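Local coordinates for tryptophan synthase alpha chain (PDB 2EKC), which probably catalyses the aldol cleavage of indoleglycerol phosphate to indole and glyceraldehyde 3-phosphate, the alpha-subunit share of the last step of tryptophan biosynthesis, at residues V151-P156 / M173-S178; S158-I163 / Y201-D206; Y22-Y27 / V66-A71; T32-F37 / L82-T87. All blocks are in the same frame, centred on the assembly; numbering follows the deposited sequence.

Contact 1 of 4, residues V151-P156 / M173-S178; sequences VPLGAP and MTYFVS
Leu153 and Gly154 pair in parallel with Tyr175 and Phe176, and three backbone hydrogen bonds carry the ladder. Tyr175 N donates to Pro152 O (3.1 Å), lying nearly in line with the carbonyl bond at a C=O...N angle of 172°. Gly154 N is held more closely, 2.7 Å from Tyr175 O. The third bond, Val177 N to Gly154 O at 3.2 Å, comes from well above the carbonyl plane. CA-H...O contacts reinforce the pairing, with Leu153 CA 3.2 Å from Tyr175 O.

Ring contacts differ on the two faces. Gly154 CA lies over the centre of the Phe176 ring, 3.6 Å from the centroid and 7° off the normal. A CB at Gly154 would collide with Phe176 CZ, consistent with a glycine at this position. On the other face, Leu153 CG meets the Tyr175 ring at its edge, in plane, 4.0 Å from CD2.

Apolar contacts finish both ends: Val151 CG2 rests on Met173 CG, while the Pro156 and Val177 side chains cross at about a right angle, Pro156 CD 3.6 Å from Val177 CG2.

These neighbouring strands of the parallel TIM barrel are linked through helix 160-169 as a beta-alpha-beta unit. Tyr175 lies close to Glu49, a predicted proton acceptor; Phe176, on the opposite face, packs against helix 192-204, and strand 209-212 continues the sheet beyond Thr174 and Phe176.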
loop_
_atom_site.group_PDB
_atom_site.type_symbol
_atom_site.label_atom_id
_atom_site.label_comp_id
_atom_site.label_asym_id
_atom_site.label_seq_id
_atom_site.Cartn_x
_atom_site.Cartn_y
_atom_site.Cartn_z
ATOM N N VAL A 151 -1.417 -3.714 8.962
ATOM C CA VAL A 151 -2.304 -4.101 7.871
ATOM C C VAL A 151 -2.082 -5.567 7.492
ATOM O O VAL A 151 -1.136 -5.895 6.783
ATOM C CB VAL A 151 -2.053 -3.213 6.636
ATOM C CG1 VAL A 151 -2.985 -3.616 5.501
ATOM C CG2 VAL A 151 -2.257 -1.743 7.007
ATOM N N PRO A 152 -2.954 -6.468 7.972
ATOM C CA PRO A 152 -2.820 -7.893 7.660
ATOM C C PRO A 152 -3.143 -8.196 6.199
ATOM O O PRO A 152 -3.871 -7.449 5.540
ATOM C CB PRO A 152 -3.800 -8.548 8.628
ATOM C CG PRO A 152 -4.888 -7.515 8.739
ATOM C CD PRO A 152 -4.102 -6.227 8.865
ATOM N N LEU A 153 -2.592 -9.291 5.687
ATOM C CA LEU A 153 -2.836 -9.670 4.302
ATOM C C LEU A 153 -3.732 -10.895 4.192
ATOM O O LEU A 153 -3.570 -11.866 4.930
ATOM C CB LEU A 153 -1.515 -9.925 3.578
ATOM C CG LEU A 153 -0.707 -8.686 3.181
ATOM C CD1 LEU A 153 -0.265 -7.930 4.421
ATOM C CD2 LEU A 153 0.502 -9.112 2.361
ATOM N N GLY A 154 -4.688 -10.835 3.271
ATOM C CA GLY A 154 -5.596 -11.947 3.076
ATOM C C GLY A 154 -5.461 -12.467 1.661
ATOM O O GLY A 154 -4.769 -11.863 0.841
ATOM N N ALA A 155 -6.114 -13.586 1.373
ATOM C CA ALA A 155 -6.057 -14.173 0.039
ATOM C C ALA A 155 -7.422 -14.728 -0.338
ATOM O O ALA A 155 -8.293 -14.889 0.519
ATOM C CB ALA A 155 -5.009 -15.277 0.000
ATOM N N PRO A 156 -7.631 -15.024 -1.631
ATOM C CA PRO A 156 -8.918 -15.564 -2.075
ATOM C C PRO A 156 -9.197 -16.912 -1.425
ATOM O O PRO A 156 -10.337 -17.373 -1.405
ATOM C CB PRO A 156 -8.741 -15.681 -3.590
ATOM C CG PRO A 156 -7.721 -14.611 -3.898
ATOM C CD PRO A 156 -6.737 -14.800 -2.778
ATOM N N MET A 173 -7.430 -1.277 8.607
ATOM C CA MET A 173 -7.756 -1.810 7.291
ATOM C C MET A 173 -7.037 -3.116 6.988
ATOM O O MET A 173 -6.079 -3.489 7.670
ATOM C CB MET A 173 -7.393 -0.786 6.214
ATOM C CG MET A 173 -5.894 -0.533 6.116
ATOM S SD MET A 173 -5.453 0.571 4.775
ATOM C CE MET A 173 -5.698 -0.489 3.378
ATOM N N THR A 174 -7.503 -3.798 5.946
ATOM C CA THR A 174 -6.921 -5.063 5.523
ATOM C C THR A 174 -6.653 -5.030 4.024
ATOM O O THR A 174 -7.251 -4.241 3.291
ATOM C CB THR A 174 -7.865 -6.252 5.810
ATOM O OG1 THR A 174 -9.072 -6.100 5.053
ATOM C CG2 THR A 174 -8.208 -6.323 7.291
ATOM N N TYR A 175 -5.754 -5.897 3.580
ATOM C CA TYR A 175 -5.404 -5.990 2.173
ATOM C C TYR A 175 -5.491 -7.435 1.694
ATOM O O TYR A 175 -4.859 -8.321 2.267
ATOM C CB TYR A 175 -3.977 -5.475 1.933
ATOM C CG TYR A 175 -3.500 -5.722 0.517
ATOM C CD1 TYR A 175 -4.105 -5.079 -0.564
ATOM C CD2 TYR A 175 -2.497 -6.656 0.249
ATOM C CE1 TYR A 175 -3.730 -5.362 -1.882
ATOM C CE2 TYR A 175 -2.113 -6.949 -1.068
ATOM C CZ TYR A 175 -2.739 -6.298 -2.128
ATOM O OH TYR A 175 -2.388 -6.599 -3.429
ATOM N N PHE A 176 -6.278 -7.669 0.647
ATOM C CA PHE A 176 -6.412 -9.002 0.072
ATOM C C PHE A 176 -5.875 -8.989 -1.353
ATOM O O PHE A 176 -6.036 -8.005 -2.070
ATOM C CB PHE A 176 -7.880 -9.442 0.014
ATOM C CG PHE A 176 -8.397 -10.039 1.286
ATOM C CD1 PHE A 176 -8.480 -9.280 2.446
ATOM C CD2 PHE A 176 -8.829 -11.361 1.316
ATOM C CE1 PHE A 176 -8.996 -9.833 3.626
ATOM C CE2 PHE A 176 -9.344 -11.922 2.486
ATOM C CZ PHE A 176 -9.429 -11.159 3.640
ATOM N N VAL A 177 -5.237 -10.083 -1.757
ATOM C CA VAL A 177 -4.730 -10.210 -3.120
ATOM C C VAL A 177 -5.902 -10.782 -3.924
ATOM O O VAL A 177 -6.688 -11.567 -3.396
ATOM C CB VAL A 177 -3.525 -11.164 -3.184
ATOM C CG1 VAL A 177 -2.387 -10.593 -2.357
ATOM C CG2 VAL A 177 -3.915 -12.544 -2.670
ATOM N N SER A 178 -6.021 -10.397 -5.191
ATOM C CA SER A 178 -7.142 -10.845 -6.014
ATOM C C SER A 178 -7.037 -12.224 -6.655
ATOM O O SER A 178 -8.045 -12.770 -7.106
ATOM C CB SER A 178 -7.422 -9.818 -7.116
ATOM O OG SER A 178 -6.426 -9.871 -8.121
#

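Contact 2 of 4, residues S158-I163 / Y201-D206; sequences STRKRI and YRELCD
Ile163 and Leu204 meet through their methyl groups, CG2 of Ile163 standing 3.8 Å from CD1 of Leu204, and the two side chains cross at about a right angle. The same Ile163 CG2 also approaches Tyr201 CD1 (4.0 Å), coming to the ring obliquely. It can serve both because it is anti to the backbone N, while CG1 takes the position anti to the carbonyl carbon (chi1 -73°). Leu204 CD1 is shared in turn: it sits 3.7 Å above the plane of the Arg160 guanidinium, offset toward the rim, with NH2 the nearest of that group's atoms. No hydrogen bond spans the two segments, and the Arg160 NH2 to Glu203 OE1 separation of 4.1 Å is too long for a salt bridge, although the opposite charges probably attract.

A second shell surrounds these groups. Arg160 NH1 makes a salt bridge to Glu200, one turn of backbone away from Leu204. Thr159 caps helix 160-169 and secures its first turn, OG1 accepting from Arg162 N at 3.0 Å. Tyr201 is held at its far end by a hydrogen bond from OH to Lys207 O, and on one face by Cys205 CB, 3.5 Å above the ring plane.

Helices 160-169 and 192-204 thus lie side by side on the outside of the barrel, partly open to solvent. A disulfide ties the end of helix 192-204, at Cys205 just beyond it, to Cys167 of helix 160-169, and Tyr201 reaches inward to Phe176 on strand 174-177 and to Val209 on strand 209-212.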
loop_
_atom_site.group_PDB
_atom_site.type_symbol
_atom_site.label_atom_id
_atom_site.label_comp_id
_atom_site.label_asym_id
_atom_site.label_seq_id
_atom_site.Cartn_x
_atom_site.Cartn_y
_atom_site.Cartn_z
ATOM N N SER A 158 -8.228 -17.609 1.873
ATOM C CA SER A 158 -8.153 -17.502 3.330
ATOM C C SER A 158 -9.332 -18.224 3.982
ATOM O O SER A 158 -10.483 -18.055 3.573
ATOM C CB SER A 158 -8.141 -16.033 3.761
ATOM O OG SER A 158 -6.924 -15.405 3.391
ATOM N N THR A 159 -9.042 -19.034 4.995
ATOM C CA THR A 159 -10.086 -19.778 5.688
ATOM C C THR A 159 -10.903 -18.830 6.556
ATOM O O THR A 159 -10.479 -17.705 6.819
ATOM C CB THR A 159 -9.485 -20.853 6.601
ATOM O OG1 THR A 159 -8.734 -20.216 7.640
ATOM C CG2 THR A 159 -8.566 -21.774 5.809
ATOM N N ARG A 160 -12.072 -19.284 7.002
ATOM C CA ARG A 160 -12.921 -18.455 7.849
ATOM C C ARG A 160 -12.197 -18.122 9.143
ATOM O O ARG A 160 -12.302 -17.006 9.644
ATOM C CB ARG A 160 -14.244 -19.164 8.163
ATOM C CG ARG A 160 -15.156 -19.337 6.961
ATOM C CD ARG A 160 -16.509 -19.893 7.380
ATOM N NE ARG A 160 -17.265 -18.953 8.206
ATOM C CZ ARG A 160 -17.845 -17.850 7.740
ATOM N NH1 ARG A 160 -17.759 -17.544 6.451
ATOM N NH2 ARG A 160 -18.515 -17.051 8.558
ATOM N N LYS A 161 -11.463 -19.090 9.687
ATOM C CA LYS A 161 -10.718 -18.863 10.918
ATOM C C LYS A 161 -9.618 -17.833 10.682
ATOM O O LYS A 161 -9.360 -16.981 11.537
ATOM C CB LYS A 161 -10.098 -20.168 11.433
ATOM C CG LYS A 161 -11.095 -21.117 12.088
ATOM C CD LYS A 161 -10.403 -22.370 12.611
ATOM C CE LYS A 161 -11.401 -23.330 13.242
ATOM N NZ LYS A 161 -10.750 -24.597 13.679
ATOM N N ARG A 162 -8.972 -17.908 9.522
ATOM C CA ARG A 162 -7.909 -16.961 9.201
ATOM C C ARG A 162 -8.492 -15.557 9.086
ATOM O O ARG A 162 -7.885 -14.587 9.533
ATOM C CB ARG A 162 -7.223 -17.342 7.884
ATOM C CG ARG A 162 -6.061 -16.419 7.486
ATOM C CD ARG A 162 -5.043 -16.297 8.611
ATOM N NE ARG A 162 -4.731 -17.602 9.188
ATOM C CZ ARG A 162 -3.990 -17.783 10.277
ATOM N NH1 ARG A 162 -3.472 -16.739 10.913
ATOM N NH2 ARG A 162 -3.789 -19.006 10.745
ATOM N N ILE A 163 -9.673 -15.459 8.480
ATOM C CA ILE A 163 -10.336 -14.173 8.311
ATOM C C ILE A 163 -10.577 -13.501 9.653
ATOM O O ILE A 163 -10.382 -12.296 9.790
ATOM C CB ILE A 163 -11.690 -14.326 7.579
ATOM C CG1 ILE A 163 -11.448 -14.626 6.099
ATOM C CG2 ILE A 163 -12.519 -13.052 7.735
ATOM C CD1 ILE A 163 -12.726 -14.744 5.283
ATOM N N TYR A 201 -15.783 -12.159 4.366
ATOM C CA TYR A 201 -15.069 -11.211 5.211
ATOM C C TYR A 201 -16.055 -10.201 5.795
ATOM O O TYR A 201 -15.998 -9.887 6.984
ATOM C CB TYR A 201 -14.002 -10.491 4.378
ATOM C CG TYR A 201 -13.334 -9.313 5.054
ATOM C CD1 TYR A 201 -12.234 -9.487 5.896
ATOM C CD2 TYR A 201 -13.788 -8.017 4.827
ATOM C CE1 TYR A 201 -11.598 -8.389 6.490
ATOM C CE2 TYR A 201 -13.164 -6.917 5.412
ATOM C CZ TYR A 201 -12.071 -7.107 6.237
ATOM O OH TYR A 201 -11.444 -6.012 6.783
ATOM N N ARG A 202 -16.962 -9.706 4.958
ATOM C CA ARG A 202 -17.960 -8.730 5.395
ATOM C C ARG A 202 -18.780 -9.273 6.554
ATOM O O ARG A 202 -19.154 -8.532 7.463
ATOM C CB ARG A 202 -18.907 -8.374 4.249
ATOM C CG ARG A 202 -18.245 -7.702 3.057
ATOM C CD ARG A 202 -17.598 -6.394 3.451
ATOM N NE ARG A 202 -17.182 -5.626 2.280
ATOM C CZ ARG A 202 -16.552 -4.458 2.344
ATOM N NH1 ARG A 202 -16.265 -3.923 3.524
ATOM N NH2 ARG A 202 -16.204 -3.829 1.229
ATOM N N GLU A 203 -19.062 -10.569 6.497
ATOM C CA GLU A 203 -19.841 -11.259 7.520
ATOM C C GLU A 203 -19.117 -11.275 8.863
ATOM O O GLU A 203 -19.744 -11.237 9.922
ATOM C CB GLU A 203 -20.090 -12.715 7.093
ATOM C CG GLU A 203 -20.887 -12.894 5.804
ATOM C CD GLU A 203 -20.944 -14.349 5.348
ATOM O OE1 GLU A 203 -21.287 -15.224 6.171
ATOM O OE2 GLU A 203 -20.651 -14.620 4.164
ATOM N N LEU A 204 -17.790 -11.327 8.808
ATOM C CA LEU A 204 -16.973 -11.414 10.009
ATOM C C LEU A 204 -16.192 -10.169 10.387
ATOM O O LEU A 204 -15.660 -10.093 11.491
ATOM C CB LEU A 204 -15.984 -12.568 9.849
ATOM C CG LEU A 204 -16.576 -13.966 9.667
ATOM C CD1 LEU A 204 -15.534 -14.904 9.075
ATOM C CD2 LEU A 204 -17.075 -14.474 11.010
ATOM N N CYS A 205 -16.128 -9.192 9.490
ATOM C CA CYS A 205 -15.336 -8.005 9.765
ATOM C C CYS A 205 -15.938 -6.707 9.254
ATOM O O CYS A 205 -16.476 -6.659 8.152
ATOM C CB CYS A 205 -13.956 -8.195 9.147
ATOM S SG CYS A 205 -12.664 -7.120 9.820
ATOM N N ASP A 206 -15.820 -5.652 10.052
ATOM C CA ASP A 206 -16.345 -4.347 9.673
ATOM C C ASP A 206 -15.262 -3.381 9.192
ATOM O O ASP A 206 -15.565 -2.278 8.733
ATOM C CB ASP A 206 -17.096 -3.723 10.850
ATOM C CG ASP A 206 -18.379 -4.461 11.174
ATOM O OD1 ASP A 206 -19.225 -4.604 10.264
ATOM O OD2 ASP A 206 -18.542 -4.898 12.335
#

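Contact 3 of 4, residues Y22-Y27 / V66-A71; sequences YLMVGY and VAHEVA
Met24 projects its terminal methyl onto the flat of His68: CE stands over the ring centre, 3.4 Å from the centroid and 8° off the normal. The side chain gets there by leaving the backbone with CG anti to N (chi1 -179°) and then bending at both chi2 and chi3. Beside it, the small Ala67 CB is a bump received between two side chains, 3.8 Å from Met24 CB and 3.7 Å from Tyr27 CG, where it lies over one face of the ring. Val70 meets the same ring at its edge, with CB 3.8 Å from Tyr27 CD1. Replacing Tyr27 by an alanine would probably open a gap beside Val70 and uncover the part of Ala67 that the ring had covered.

Ala71 fills the shallow hollow of the type II turn from Met24 to Tyr27, its CB 3.4 Å from Val25 O, a buried oxygen without a partner in the model. Gly26 suits this fit twice over: its backbone angles call for glycine, and a CB would press on Ala71 CB.

The axes of strand 22-24 and helix 66-71, parts of strand 18-24 and helix 62-73, run 31° apart at the C-terminal mouth of the barrel. His68 is also hydrogen-bonded to Asp60, a predicted proton acceptor, through NE2 and to Phe54 N through ND1; helix 235-242 touches Tyr27 and Ala67 through Val238, and helix 30-42 packs against Leu23 and Val25.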
loop_
_atom_site.group_PDB
_atom_site.type_symbol
_atom_site.label_atom_id
_atom_site.label_comp_id
_atom_site.label_asym_id
_atom_site.label_seq_id
_atom_site.Cartn_x
_atom_site.Cartn_y
_atom_site.Cartn_z
ATOM N N TYR A 22 0.848 2.617 -5.547
ATOM C CA TYR A 22 2.124 2.073 -5.124
ATOM C C TYR A 22 3.240 2.433 -6.103
ATOM O O TYR A 22 3.160 2.126 -7.295
ATOM C CB TYR A 22 1.955 0.550 -4.981
ATOM C CG TYR A 22 3.187 -0.273 -4.664
ATOM C CD1 TYR A 22 4.217 0.226 -3.868
ATOM C CD2 TYR A 22 3.293 -1.586 -5.131
ATOM C CE1 TYR A 22 5.330 -0.564 -3.548
ATOM C CE2 TYR A 22 4.395 -2.383 -4.817
ATOM C CZ TYR A 22 5.408 -1.867 -4.029
ATOM O OH TYR A 22 6.500 -2.655 -3.737
ATOM N N LEU A 23 4.266 3.114 -5.592
ATOM C CA LEU A 23 5.429 3.511 -6.385
ATOM C C LEU A 23 6.681 3.177 -5.578
ATOM O O LEU A 23 6.621 3.075 -4.352
ATOM C CB LEU A 23 5.403 5.018 -6.696
ATOM C CG LEU A 23 4.445 5.529 -7.778
ATOM C CD1 LEU A 23 4.485 7.056 -7.816
ATOM C CD2 LEU A 23 4.845 4.954 -9.129
ATOM N N MET A 24 7.806 3.010 -6.265
ATOM C CA MET A 24 9.074 2.668 -5.618
ATOM C C MET A 24 10.010 3.867 -5.492
ATOM O O MET A 24 10.249 4.577 -6.466
ATOM C CB MET A 24 9.779 1.565 -6.418
ATOM C CG MET A 24 11.109 1.107 -5.830
ATOM S SD MET A 24 10.880 0.089 -4.356
ATOM C CE MET A 24 10.096 -1.328 -5.083
ATOM N N VAL A 25 10.547 4.090 -4.297
ATOM C CA VAL A 25 11.468 5.202 -4.094
ATOM C C VAL A 25 12.764 4.901 -4.833
ATOM O O VAL A 25 13.342 3.833 -4.654
ATOM C CB VAL A 25 11.825 5.408 -2.606
ATOM C CG1 VAL A 25 12.842 6.545 -2.483
ATOM C CG2 VAL A 25 10.574 5.727 -1.794
ATOM N N GLY A 26 13.206 5.833 -5.672
ATOM C CA GLY A 26 14.449 5.633 -6.396
ATOM C C GLY A 26 14.343 5.046 -7.792
ATOM O O GLY A 26 15.361 4.840 -8.450
ATOM N N TYR A 27 13.127 4.766 -8.254
ATOM C CA TYR A 27 12.941 4.207 -9.595
ATOM C C TYR A 27 12.162 5.161 -10.486
ATOM O O TYR A 27 11.065 5.585 -10.129
ATOM C CB TYR A 27 12.175 2.882 -9.542
ATOM C CG TYR A 27 11.903 2.314 -10.919
ATOM C CD1 TYR A 27 12.930 1.738 -11.672
ATOM C CD2 TYR A 27 10.632 2.391 -11.488
ATOM C CE1 TYR A 27 12.698 1.253 -12.963
ATOM C CE2 TYR A 27 10.385 1.909 -12.783
ATOM C CZ TYR A 27 11.425 1.343 -13.512
ATOM O OH TYR A 27 11.191 0.873 -14.784
ATOM N N VAL A 66 12.067 -5.157 -10.905
ATOM C CA VAL A 66 13.024 -4.326 -11.638
ATOM C C VAL A 66 13.213 -3.019 -10.870
ATOM O O VAL A 66 14.336 -2.542 -10.704
ATOM C CB VAL A 66 12.536 -4.000 -13.069
ATOM C CG1 VAL A 66 13.449 -2.942 -13.706
ATOM C CG2 VAL A 66 12.532 -5.265 -13.917
ATOM N N ALA A 67 12.108 -2.451 -10.393
ATOM C CA ALA A 67 12.165 -1.206 -9.632
ATOM C C ALA A 67 13.057 -1.390 -8.404
ATOM O O ALA A 67 13.849 -0.515 -8.066
ATOM C CB ALA A 67 10.757 -0.780 -9.203
ATOM N N HIS A 68 12.931 -2.535 -7.739
ATOM C CA HIS A 68 13.752 -2.817 -6.562
ATOM C C HIS A 68 15.239 -2.758 -6.914
ATOM O O HIS A 68 16.017 -2.025 -6.300
ATOM C CB HIS A 68 13.437 -4.217 -6.021
ATOM C CG HIS A 68 12.263 -4.267 -5.092
ATOM N ND1 HIS A 68 12.354 -3.915 -3.762
ATOM C CD2 HIS A 68 10.985 -4.668 -5.289
ATOM C CE1 HIS A 68 11.182 -4.103 -3.178
ATOM N NE2 HIS A 68 10.333 -4.560 -4.083
ATOM N N GLU A 69 15.616 -3.552 -7.911
ATOM C CA GLU A 69 16.998 -3.657 -8.361
ATOM C C GLU A 69 17.607 -2.328 -8.778
ATOM O O GLU A 69 18.699 -1.962 -8.328
ATOM C CB GLU A 69 17.086 -4.643 -9.528
ATOM C CG GLU A 69 18.510 -5.015 -9.910
ATOM C CD GLU A 69 18.575 -5.838 -11.179
ATOM O OE1 GLU A 69 17.764 -6.776 -11.317
ATOM O OE2 GLU A 69 19.442 -5.550 -12.036
ATOM N N VAL A 70 16.902 -1.610 -9.645
ATOM C CA VAL A 70 17.379 -0.323 -10.130
ATOM C C VAL A 70 17.559 0.648 -8.964
ATOM O O VAL A 70 18.606 1.277 -8.831
ATOM C CB VAL A 70 16.393 0.266 -11.169
ATOM C CG1 VAL A 70 16.828 1.677 -11.577
ATOM C CG2 VAL A 70 16.335 -0.649 -12.398
ATOM N N ALA A 71 16.541 0.762 -8.114
ATOM C CA ALA A 71 16.622 1.659 -6.963
ATOM C C ALA A 71 17.824 1.328 -6.084
ATOM O O ALA A 71 18.511 2.223 -5.611
ATOM C CB ALA A 71 15.338 1.583 -6.140
#

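Contact 4 of 4, residues T32-F37 / L82-T87; sequences TSLKAF and LELSET
Leu84 and Thr87, one turn apart on helix 78-91, are the two residues of 82-87 that touch 32-37. Within the helix, Glu83 O accepts from Thr87 N and from Thr87 OG1 (2.9 Å for the hydroxyl), the two donors coming from opposite faces of the carbonyl plane, which fixes the threonine's rotation.

Leu84 follows and carries most of the contact. Its CG is anti to the backbone N (chi1 179°), and both methyls lie by the Phe37 ring. CD2 covers one face, 4.1 Å from the centroid and 20° off the normal, offset toward the rim; CD1 comes closer to single atoms, 3.6 Å from Phe37 CD2, and also lies near Ser33 OG, a hydroxyl hydrogen-bonded to Tyr30 O. The leucine crosses the ring at about a right angle. Leu34 CD1 also approaches Leu84 CG at 4.1 Å, the two side chains sliding past each other in opposite directions. An alanine in place of Leu84 would probably leave this side of the Phe37 ring and the tip of Leu34 without their mate, opening a gap between the helices.

Ser85 OG hydrogen-bonds Lys121 O, and Glu86 OE1 forms a salt bridge with Lys121 NZ. Thr87 ends the walk, its CG2 only distantly near Leu34 CD1 (4.5 Å).

With segment axes 11.3 Å apart and crossing at -36°, the two helices run roughly alongside each other, as is characteristic of neighbouring helices in the outer layer of a TIM barrel; Phe37 packs inward on Leu23 and Leu48 of the barrel strands.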
loop_
_atom_site.group_PDB
_atom_site.type_symbol
_atom_site.label_atom_id
_atom_site.label_comp_id
_atom_site.label_asym_id
_atom_site.label_seq_id
_atom_site.Cartn_x
_atom_site.Cartn_y
_atom_site.Cartn_z
ATOM N N THR A 32 13.069 11.448 -10.329
ATOM C CA THR A 32 11.922 11.032 -11.125
ATOM C C THR A 32 10.842 10.387 -10.257
ATOM O O THR A 32 9.657 10.656 -10.438
ATOM C CB THR A 32 12.345 10.041 -12.225
ATOM O OG1 THR A 32 13.351 10.642 -13.049
ATOM C CG2 THR A 32 11.149 9.656 -13.092
ATOM N N SER A 33 11.246 9.545 -9.306
ATOM C CA SER A 33 10.275 8.890 -8.434
ATOM C C SER A 33 9.530 9.910 -7.578
ATOM O O SER A 33 8.343 9.754 -7.299
ATOM C CB SER A 33 10.957 7.840 -7.537
ATOM O OG SER A 33 11.700 8.421 -6.476
ATOM N N LEU A 34 10.221 10.962 -7.163
ATOM C CA LEU A 34 9.580 11.987 -6.347
ATOM C C LEU A 34 8.520 12.713 -7.170
ATOM O O LEU A 34 7.435 13.003 -6.675
ATOM C CB LEU A 34 10.614 12.983 -5.829
ATOM C CG LEU A 34 10.093 14.133 -4.966
ATOM C CD1 LEU A 34 9.376 13.590 -3.732
ATOM C CD2 LEU A 34 11.267 15.017 -4.562
ATOM N N LYS A 35 8.830 12.996 -8.431
ATOM C CA LYS A 35 7.868 13.668 -9.296
ATOM C C LYS A 35 6.657 12.761 -9.491
ATOM O O LYS A 35 5.517 13.222 -9.470
ATOM C CB LYS A 35 8.512 14.008 -10.645
ATOM C CG LYS A 35 9.626 15.034 -10.527
ATOM C CD LYS A 35 10.307 15.295 -11.864
ATOM C CE LYS A 35 11.479 16.251 -11.681
ATOM N NZ LYS A 35 12.245 16.468 -12.938
ATOM N N ALA A 36 6.915 11.466 -9.663
ATOM C CA ALA A 36 5.857 10.475 -9.840
ATOM C C ALA A 36 4.931 10.460 -8.622
ATOM O O ALA A 36 3.706 10.498 -8.757
ATOM C CB ALA A 36 6.472 9.095 -10.044
ATOM N N PHE A 37 5.521 10.385 -7.433
ATOM C CA PHE A 37 4.752 10.384 -6.190
ATOM C C PHE A 37 3.853 11.622 -6.103
ATOM O O PHE A 37 2.671 11.523 -5.782
ATOM C CB PHE A 37 5.699 10.346 -4.986
ATOM C CG PHE A 37 6.079 8.951 -4.545
ATOM C CD1 PHE A 37 5.128 8.096 -4.003
ATOM C CD2 PHE A 37 7.392 8.506 -4.650
ATOM C CE1 PHE A 37 5.481 6.813 -3.565
ATOM C CE2 PHE A 37 7.754 7.229 -4.218
ATOM C CZ PHE A 37 6.797 6.384 -3.674
ATOM N N LEU A 82 12.566 7.479 3.944
ATOM C CA LEU A 82 11.895 8.311 4.936
ATOM C C LEU A 82 11.991 9.802 4.615
ATOM O O LEU A 82 11.111 10.572 4.991
ATOM C CB LEU A 82 12.447 8.027 6.337
ATOM C CG LEU A 82 12.178 6.608 6.866
ATOM C CD1 LEU A 82 12.618 6.518 8.314
ATOM C CD2 LEU A 82 10.690 6.276 6.747
ATOM N N GLU A 83 13.058 10.206 3.929
ATOM C CA GLU A 83 13.219 11.607 3.546
ATOM C C GLU A 83 12.107 11.952 2.556
ATOM O O GLU A 83 11.522 13.034 2.615
ATOM C CB GLU A 83 14.589 11.836 2.895
ATOM C CG GLU A 83 14.779 13.225 2.281
ATOM C CD GLU A 83 14.810 14.346 3.310
ATOM O OE1 GLU A 83 13.818 14.518 4.051
ATOM O OE2 GLU A 83 15.830 15.063 3.374
ATOM N N LEU A 84 11.817 11.019 1.653
ATOM C CA LEU A 84 10.764 11.214 0.658
ATOM C C LEU A 84 9.403 11.269 1.350
ATOM O O LEU A 84 8.554 12.077 0.992
ATOM C CB LEU A 84 10.793 10.081 -0.381
ATOM C CG LEU A 84 9.733 10.116 -1.494
ATOM C CD1 LEU A 84 10.285 9.472 -2.755
ATOM C CD2 LEU A 84 8.467 9.408 -1.029
ATOM N N SER A 85 9.198 10.407 2.342
ATOM C CA SER A 85 7.941 10.397 3.092
ATOM C C SER A 85 7.768 11.751 3.788
ATOM O O SER A 85 6.709 12.373 3.707
ATOM C CB SER A 85 7.948 9.281 4.145
ATOM O OG SER A 85 6.840 9.402 5.033
ATOM N N GLU A 86 8.812 12.204 4.470
ATOM C CA GLU A 86 8.747 13.482 5.172
ATOM C C GLU A 86 8.448 14.623 4.193
ATOM O O GLU A 86 7.638 15.505 4.479
ATOM C CB GLU A 86 10.063 13.748 5.909
ATOM C CG GLU A 86 10.110 15.096 6.621
ATOM C CD GLU A 86 11.438 15.349 7.312
ATOM O OE1 GLU A 86 11.705 14.707 8.352
ATOM O OE2 GLU A 86 12.221 16.185 6.809
ATOM N N THR A 87 9.098 14.599 3.036
ATOM C CA THR A 87 8.887 15.629 2.029
ATOM C C THR A 87 7.437 15.666 1.545
ATOM O O THR A 87 6.838 16.738 1.436
ATOM C CB THR A 87 9.820 15.415 0.826
ATOM O OG1 THR A 87 11.181 15.569 1.252
ATOM C CG2 THR A 87 9.525 16.429 -0.270
#

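The four contacts form two touching pairs on opposite sides of the chain's centre. Contacts 1 and 2 join where Tyr201 OH lies 2.9 Å from Thr174 OG1, a probable hydrogen bond linking a barrel strand to its outer helix. Contacts 3 and 4 join in a similar way, Ser33 OG lying 3.1 Å from Gly26 N. Between the pairs, contacts 1 and 3 have centres about 23 Å apart, yet both reach the predicted active site: the side chains of Tyr175 and Tyr22 lie about 5 Å and 3 Å from that of Glu49, and the His68 side chain about 3 Å from that of Asp60. Contact 2 lies away from these residues; in contact 4 the side chain of Phe37 is about 7 Å from that of Glu49.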